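Local coordinates for protein probable zinc protease PqqL (Escherichia coli, PDB 6OFS) that probably cleaves peptide or protein substrates in the periplasm, acting as a zinc-dependent endopeptidase of the M16 family, at residues Trp35-Thr40 against Ser388-Thr393; Ala53-His58 against Gly136-Glu141; Met79-Gly84 against Gln111-Ile116. All coordinates share one frame; numbering follows the deposited sequence.

Interaction 1 (Trp35-Thr40 against Ser388-Thr393); sequences WLQIHT and SSLNNT
Gln37 of strand 31-38 and Ser389 of helix 378-391 share the single direct hydrogen bond of this contact. Ser389 OG donates to Gln37 OE1 over 2.7 Å. The hydroxyl oxygen lies in the carbonyl plane, with a C=O...OG angle of 146°, so the donor comes in well off the line of the carbonyl bond. Both side chains are set for this meeting: the Gln37 chain leaves with CG anti to its backbone N (chi1 173°) and stays extended beyond it, carrying the carboxamide straight out from the strand, and Ser389 OG is also anti to its own N. The amide nitrogen, Gln37 NE2, passes Leu390 CB at 4.0 Å, the two side chains crossing at about a right angle, and bonds to Glu95 and to the carbonyl of Ala386. Two acceptors on NE2 and a donor on OE1 support this assignment of the amide.

His39 comes in beside Gln37, whose CG lies above one face of the imidazole, toward its rim. At the ring edge, near its plane, CE1 approaches Ser389 OG at 3.5 Å. Leu390 CD1 meets the ring obliquely, 4.0 Å from His39 ND1. A water lies 2.8 Å from His39 ND1 and donates to Leu390 O, while His39 NE2 is hydrogen-bonded to Thr200 on the adjoining strand.

With both imidazole nitrogens engaged, the ring is restrained in rotation. The chemistry is therefore that of a mainly polar joint, in which a hydroxyl, a carboxamide, an imidazole and one bridging water tie the end of strand 31-38 and the loop that follows to the helix, and leucine supplies the apolar part.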
# COMPACT_ATOMS: atom_id res chain seq x y z
N TRP A 35 -15.41 14.98 28.85
CA TRP A 35 -16.33 13.85 28.89
C TRP A 35 -15.99 12.83 29.97
O TRP A 35 -14.85 12.39 30.06
CB TRP A 35 -16.38 13.12 27.55
CG TRP A 35 -17.05 13.85 26.43
CD1 TRP A 35 -17.29 15.19 26.34
CD2 TRP A 35 -17.50 13.28 25.21
NE1 TRP A 35 -17.88 15.49 25.14
CE2 TRP A 35 -18.06 14.33 24.43
CE3 TRP A 35 -17.54 11.96 24.70
CZ2 TRP A 35 -18.60 14.11 23.15
CZ3 TRP A 35 -18.10 11.74 23.45
CH2 TRP A 35 -18.61 12.80 22.69
N LEU A 36 -16.99 12.44 30.77
CA LEU A 36 -16.85 11.37 31.75
C LEU A 36 -17.62 10.21 31.19
O LEU A 36 -18.83 10.27 31.02
CB LEU A 36 -17.37 11.74 33.14
CG LEU A 36 -17.23 10.63 34.19
CD1 LEU A 36 -15.76 10.27 34.44
CD2 LEU A 36 -17.97 10.98 35.47
N GLN A 37 -16.90 9.16 30.86
CA GLN A 37 -17.46 7.96 30.27
C GLN A 37 -17.42 6.83 31.29
O GLN A 37 -16.37 6.54 31.86
CB GLN A 37 -16.67 7.64 28.99
CG GLN A 37 -17.01 6.32 28.32
CD GLN A 37 -15.97 5.96 27.30
OE1 GLN A 37 -14.79 5.83 27.62
NE2 GLN A 37 -16.39 5.79 26.05
N ILE A 38 -18.60 6.26 31.56
CA ILE A 38 -18.87 5.13 32.47
C ILE A 38 -19.05 3.95 31.51
O ILE A 38 -19.95 4.00 30.67
CB ILE A 38 -20.18 5.35 33.29
CG1 ILE A 38 -20.30 6.81 33.87
CG2 ILE A 38 -20.39 4.27 34.37
CD1 ILE A 38 -19.35 7.26 34.94
N HIS A 39 -18.21 2.91 31.63
CA HIS A 39 -18.25 1.75 30.72
C HIS A 39 -19.40 0.77 31.03
O HIS A 39 -19.24 -0.46 30.93
CB HIS A 39 -16.89 1.05 30.70
CG HIS A 39 -15.79 1.91 30.16
ND1 HIS A 39 -15.34 1.77 28.86
CD2 HIS A 39 -15.10 2.92 30.76
CE1 HIS A 39 -14.40 2.69 28.70
NE2 HIS A 39 -14.22 3.40 29.82
N THR A 40 -20.58 1.32 31.36
CA THR A 40 -21.79 0.58 31.71
C THR A 40 -23.01 1.31 31.16
O THR A 40 -23.16 2.51 31.38
CB THR A 40 -21.88 0.38 33.24
OG1 THR A 40 -20.76 -0.38 33.70
CG2 THR A 40 -23.15 -0.31 33.67
N SER A 388 -13.07 4.41 20.75
CA SER A 388 -11.81 3.68 20.92
C SER A 388 -11.64 3.25 22.38
O SER A 388 -11.17 2.13 22.64
CB SER A 388 -10.64 4.58 20.52
OG SER A 388 -10.68 4.84 19.13
N SER A 389 -12.02 4.13 23.31
CA SER A 389 -11.96 3.87 24.74
C SER A 389 -12.91 2.72 25.07
O SER A 389 -12.53 1.76 25.74
CB SER A 389 -12.36 5.11 25.52
OG SER A 389 -12.33 4.88 26.91
N LEU A 390 -14.14 2.81 24.54
CA LEU A 390 -15.18 1.83 24.76
C LEU A 390 -14.82 0.43 24.28
O LEU A 390 -14.86 -0.52 25.06
CB LEU A 390 -16.47 2.30 24.09
CG LEU A 390 -17.75 1.56 24.48
CD1 LEU A 390 -18.12 1.84 25.92
CD2 LEU A 390 -18.88 1.91 23.53
N ASN A 391 -14.46 0.32 23.00
CA ASN A 391 -14.17 -0.92 22.32
C ASN A 391 -12.75 -1.44 22.50
O ASN A 391 -12.45 -2.55 22.03
CB ASN A 391 -14.52 -0.77 20.85
CG ASN A 391 -15.96 -0.36 20.66
OD1 ASN A 391 -16.26 0.72 20.14
ND2 ASN A 391 -16.89 -1.20 21.09
N ASN A 392 -11.89 -0.67 23.21
CA ASN A 392 -10.48 -0.99 23.47
C ASN A 392 -9.70 -1.19 22.14
O ASN A 392 -9.00 -2.18 21.95
CB ASN A 392 -10.36 -2.17 24.46
CG ASN A 392 -9.00 -2.38 25.07
OD1 ASN A 392 -8.29 -1.43 25.43
ND2 ASN A 392 -8.61 -3.64 25.22
N THR A 393 -9.88 -0.24 21.19
CA THR A 393 -9.24 -0.26 19.87
C THR A 393 -8.28 0.94 19.69
O THR A 393 -8.61 2.04 20.14
CB THR A 393 -10.27 -0.33 18.72
OG1 THR A 393 -11.09 0.84 18.71
CG2 THR A 393 -11.10 -1.60 18.71
O HOH W 1 -15.57 -0.84 27.79

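Interaction 2 (Ala53-His58 against Gly136-Glu141); sequences AHFVEH and GVITEE. With ZN (zinc ion), chain B.
Phe55 and Ile138 mark the closest backbone approach, 7.6 Å from CA to CA, where the axes of segments 53-58 and 136-141 pass 11.1 Å apart with an angle of 118° between their N-to-C directions. Ile138 meets the opposing helix with all three of its carbons beyond CB. Its CD1 lies over one face of the Phe55 ring, 16° off the normal and nearest to CG. Its CG1 sits centrally over the His58 imidazole, 3.7 Å from the ring centroid, a second CH-pi contact. The remaining branch, CG2, meets the His54 ring at its edge, 3.9 Å from CE1. One isoleucine thus abuts both zinc-binding histidines.

The zinc ion is bound by His54 NE2 at 2.3 Å and His58 NE2 at 2.1 Å. The far nitrogen of His58, ND1, is hydrogen-bonded to Glu134, which would orient the ring toward the metal. Glu141, extended beyond CG, arrives from the opposite direction at the edge of the His58 ring, with the carboxylate turned 43° from the ring plane and OE2 3.6 Å from CE1. Glu141 OE1 stops 3.2 Å from the zinc, longer than a normal zinc-oxygen bond. Glu57, the predicted proton acceptor, belongs to the same turn as the histidines and is hydrogen-bonded through OE2 to Thr91.

His54, Glu57 and His58 form the HxxEH motif, the inverted zinc motif of M16 peptidases. A glutamate from a second helix usually completes that site; Glu134 is predicted for that role, but here it bonds to His58 ND1, and Glu141, seven residues on, faces the metal, consistent with the third-ligand position.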
# COMPACT_ATOMS: atom_id res chain seq x y z
N ALA A 53 -30.23 2.30 34.40
CA ALA A 53 -29.02 2.97 33.89
C ALA A 53 -29.34 4.39 33.39
O ALA A 53 -28.61 5.34 33.74
CB ALA A 53 -28.38 2.16 32.78
N HIS A 54 -30.46 4.53 32.66
CA HIS A 54 -30.94 5.80 32.11
C HIS A 54 -31.54 6.67 33.21
O HIS A 54 -31.34 7.90 33.19
CB HIS A 54 -31.90 5.56 30.93
CG HIS A 54 -32.66 6.78 30.49
ND1 HIS A 54 -34.03 6.90 30.71
CD2 HIS A 54 -32.23 7.88 29.84
CE1 HIS A 54 -34.38 8.05 30.17
NE2 HIS A 54 -33.34 8.68 29.64
N PHE A 55 -32.24 6.06 34.19
CA PHE A 55 -32.81 6.83 35.30
C PHE A 55 -31.66 7.46 36.08
O PHE A 55 -31.73 8.64 36.40
CB PHE A 55 -33.69 5.95 36.21
CG PHE A 55 -34.81 6.64 36.99
CD1 PHE A 55 -34.53 7.72 37.83
CD2 PHE A 55 -36.12 6.16 36.94
CE1 PHE A 55 -35.55 8.33 38.56
CE2 PHE A 55 -37.14 6.78 37.68
CZ PHE A 55 -36.84 7.85 38.49
N VAL A 56 -30.57 6.69 36.32
CA VAL A 56 -29.36 7.15 37.02
C VAL A 56 -28.74 8.36 36.27
O VAL A 56 -28.46 9.37 36.90
CB VAL A 56 -28.34 6.00 37.30
CG1 VAL A 56 -26.95 6.54 37.64
CG2 VAL A 56 -28.85 5.08 38.41
N GLU A 57 -28.62 8.27 34.94
CA GLU A 57 -28.12 9.35 34.07
C GLU A 57 -28.90 10.66 34.39
O GLU A 57 -28.28 11.67 34.73
CB GLU A 57 -28.26 8.94 32.59
CG GLU A 57 -27.85 9.99 31.58
CD GLU A 57 -28.90 10.23 30.52
OE1 GLU A 57 -29.56 11.29 30.56
OE2 GLU A 57 -29.08 9.34 29.65
N HIS A 58 -30.24 10.60 34.34
CA HIS A 58 -31.12 11.74 34.66
C HIS A 58 -30.89 12.27 36.10
O HIS A 58 -30.78 13.48 36.29
CB HIS A 58 -32.59 11.34 34.48
CG HIS A 58 -33.08 11.45 33.08
ND1 HIS A 58 -34.06 12.38 32.72
CD2 HIS A 58 -32.72 10.76 31.97
CE1 HIS A 58 -34.26 12.21 31.43
NE2 HIS A 58 -33.47 11.26 30.93
N GLY A 136 -41.84 11.14 36.08
CA GLY A 136 -42.70 11.89 35.18
C GLY A 136 -41.93 12.44 34.00
O GLY A 136 -42.37 12.24 32.86
N VAL A 137 -40.77 13.09 34.25
CA VAL A 137 -39.88 13.64 33.21
C VAL A 137 -39.54 12.58 32.16
O VAL A 137 -39.81 12.79 30.97
CB VAL A 137 -38.61 14.33 33.78
CG1 VAL A 137 -37.73 14.91 32.67
CG2 VAL A 137 -38.97 15.41 34.80
N ILE A 138 -39.01 11.43 32.61
CA ILE A 138 -38.65 10.27 31.78
C ILE A 138 -39.89 9.73 31.03
O ILE A 138 -39.81 9.54 29.81
CB ILE A 138 -37.91 9.19 32.64
CG1 ILE A 138 -36.52 9.68 33.12
CG2 ILE A 138 -37.80 7.84 31.93
CD1 ILE A 138 -35.92 8.90 34.35
N THR A 139 -41.02 9.50 31.75
CA THR A 139 -42.27 8.95 31.17
C THR A 139 -42.83 9.86 30.07
O THR A 139 -43.18 9.34 29.00
CB THR A 139 -43.32 8.61 32.28
OG1 THR A 139 -42.82 7.59 33.16
CG2 THR A 139 -44.67 8.14 31.71
N GLU A 140 -42.87 11.19 30.30
CA GLU A 140 -43.40 12.12 29.30
C GLU A 140 -42.53 12.19 28.03
O GLU A 140 -43.08 12.23 26.93
CB GLU A 140 -43.70 13.53 29.89
CG GLU A 140 -44.73 13.61 31.02
CD GLU A 140 -45.95 12.70 30.97
OE1 GLU A 140 -46.19 11.96 31.96
OE2 GLU A 140 -46.68 12.72 29.94
N GLU A 141 -41.17 12.17 28.19
CA GLU A 141 -40.20 12.17 27.07
C GLU A 141 -40.45 10.95 26.19
O GLU A 141 -40.56 11.09 24.97
CB GLU A 141 -38.77 12.11 27.60
CG GLU A 141 -38.15 13.44 27.99
CD GLU A 141 -36.74 13.35 28.55
OE1 GLU A 141 -36.03 12.36 28.26
OE2 GLU A 141 -36.34 14.28 29.29
ZN ZN B . -33.28 10.86 28.86

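Interaction 3 (Met79-Gly84 against Gln111-Ile116); sequences MGLRFG and QQVMAI
Met79 runs out from its backbone with CG anti to the carbonyl carbon and SD anti to CA (chi2 -179°), then bends at the last bond (chi3 -89°), which brings the terminal methyl against helix 107-122. That methyl does most of the touching. CE lies 3.7 Å from Gln112 CG, 3.8 Å from Val113 CG2 and 4.1 Å from Ile116 CD1, three residues spread over one turn of the helix. The sulfur adds to the same patch, with Met79 SD 3.9 Å from Gln112 CB. Val113 takes part through the branch beside its backbone N, CG2, the same methyl that Leu81 CD1 approaches at 4.0 Å, so this one carbon is met by both Met79 and Leu81.

Met79 comes directly after helix 71-78, and Gly80, with positive phi (78°), ends that helix in a Schellman motif, with two bonds running back into the last turn. The chain then continues through Leu81 toward strand 87-91. This places the contact in the alpha/beta layering of the M16 domain, where helices lie against a mixed sheet: Leu81 and Val113 each touch Val100 and Leu102 of strand 96-103, so the loop and the helix rest on the same strand. Replacing Met79 by an alanine would probably open a gap beside Gln112 CG, Val113 CG2 and Ile116 CD1, because no atom beyond CB would remain to cover that turn.

Gln112 meets the methionine through its aliphatic CB and CG rather than its amide. Gln112 also touches Trp67 and Thr75, and Ile116 likewise touches Trp67, along with Val72 and Phe76 of helix 71-78.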
# COMPACT_ATOMS: atom_id res chain seq x y z
N MET A 79 -21.89 29.99 34.73
CA MET A 79 -20.68 29.95 33.92
C MET A 79 -21.02 30.07 32.42
O MET A 79 -20.12 29.97 31.58
CB MET A 79 -19.87 28.66 34.18
CG MET A 79 -19.44 28.48 35.62
SD MET A 79 -18.48 26.96 35.83
CE MET A 79 -19.80 25.80 36.17
N GLY A 80 -22.31 30.28 32.13
CA GLY A 80 -22.84 30.40 30.77
C GLY A 80 -23.03 29.07 30.06
O GLY A 80 -23.05 29.04 28.82
N LEU A 81 -23.13 27.96 30.83
CA LEU A 81 -23.29 26.60 30.32
C LEU A 81 -24.73 26.14 30.49
O LEU A 81 -25.29 26.19 31.59
CB LEU A 81 -22.29 25.64 30.99
CG LEU A 81 -20.79 26.02 30.88
CD1 LEU A 81 -19.91 24.95 31.49
CD2 LEU A 81 -20.36 26.27 29.43
N ARG A 82 -25.36 25.76 29.39
CA ARG A 82 -26.77 25.40 29.35
C ARG A 82 -26.96 23.94 28.95
O ARG A 82 -26.30 23.45 28.03
CB ARG A 82 -27.48 26.32 28.34
CG ARG A 82 -28.98 26.46 28.51
CD ARG A 82 -29.52 27.56 27.62
NE ARG A 82 -29.20 28.89 28.13
CZ ARG A 82 -29.70 30.03 27.64
NH1 ARG A 82 -29.36 31.19 28.18
NH2 ARG A 82 -30.54 30.00 26.62
N PHE A 83 -27.87 23.24 29.64
CA PHE A 83 -28.15 21.86 29.29
C PHE A 83 -28.79 21.82 27.92
O PHE A 83 -29.72 22.58 27.64
CB PHE A 83 -29.04 21.15 30.34
CG PHE A 83 -29.03 19.65 30.18
CD1 PHE A 83 -28.10 18.87 30.86
CD2 PHE A 83 -29.92 19.02 29.31
CE1 PHE A 83 -28.07 17.48 30.68
CE2 PHE A 83 -29.87 17.63 29.12
CZ PHE A 83 -28.96 16.87 29.81
N GLY A 84 -28.24 20.97 27.06
CA GLY A 84 -28.70 20.81 25.69
C GLY A 84 -27.76 21.41 24.68
O GLY A 84 -27.60 20.86 23.59
N GLN A 111 -12.24 24.61 36.80
CA GLN A 111 -12.11 24.00 38.12
C GLN A 111 -13.45 23.56 38.68
O GLN A 111 -13.57 22.43 39.14
CB GLN A 111 -11.42 24.98 39.08
CG GLN A 111 -10.61 24.29 40.17
CD GLN A 111 -9.57 23.34 39.63
OE1 GLN A 111 -9.48 22.19 40.06
NE2 GLN A 111 -8.75 23.80 38.67
N GLN A 112 -14.45 24.46 38.63
CA GLN A 112 -15.81 24.21 39.11
C GLN A 112 -16.45 23.03 38.35
O GLN A 112 -17.11 22.19 38.96
CB GLN A 112 -16.66 25.49 39.01
CG GLN A 112 -18.11 25.31 39.42
CD GLN A 112 -18.51 26.18 40.56
OE1 GLN A 112 -18.79 27.38 40.39
NE2 GLN A 112 -18.59 25.60 41.74
N VAL A 113 -16.22 22.97 37.02
CA VAL A 113 -16.73 21.92 36.16
C VAL A 113 -16.11 20.58 36.54
O VAL A 113 -16.83 19.58 36.65
CB VAL A 113 -16.61 22.27 34.66
CG1 VAL A 113 -16.93 21.07 33.77
CG2 VAL A 113 -17.51 23.44 34.31
N MET A 114 -14.80 20.58 36.82
CA MET A 114 -14.07 19.38 37.27
C MET A 114 -14.58 18.90 38.64
O MET A 114 -14.62 17.70 38.89
CB MET A 114 -12.57 19.66 37.36
CG MET A 114 -11.85 19.56 36.04
SD MET A 114 -12.18 18.06 35.07
CE MET A 114 -11.51 16.82 36.13
N ALA A 115 -14.98 19.85 39.50
CA ALA A 115 -15.53 19.59 40.82
C ALA A 115 -16.92 18.97 40.70
O ALA A 115 -17.28 18.13 41.53
CB ALA A 115 -15.59 20.89 41.62
N ILE A 116 -17.68 19.36 39.64
CA ILE A 116 -19.02 18.82 39.36
C ILE A 116 -18.87 17.38 38.89
O ILE A 116 -19.61 16.50 39.35
CB ILE A 116 -19.81 19.71 38.34
CG1 ILE A 116 -20.35 21.00 39.02
CG2 ILE A 116 -20.95 18.94 37.68
CD1 ILE A 116 -20.47 22.26 38.06

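In the fold
The three contacts are nested along the chain: interaction 3 lies inside the loop closed by interaction 2, and interaction 2 inside that closed by interaction 1. Their centres lie about 21 to 22 Å apart, with nearest atoms about 5 to 7 Å apart, so none touches another. Interactions 2 and 3 both belong to the zinc-binding M16 domain and join parts of its alpha/beta fold, helix 107-122 leading on to helix 128-144. Interaction 1 ties strand 31-38 of the six-stranded sheet to the much later helix 378-391. Strand 31-38 is followed by zinc-binding helix 52-59, and Gln37 lies about 12 Å from Glu57, side chain to side chain, so this long-range joint sits near the probable catalytic centre.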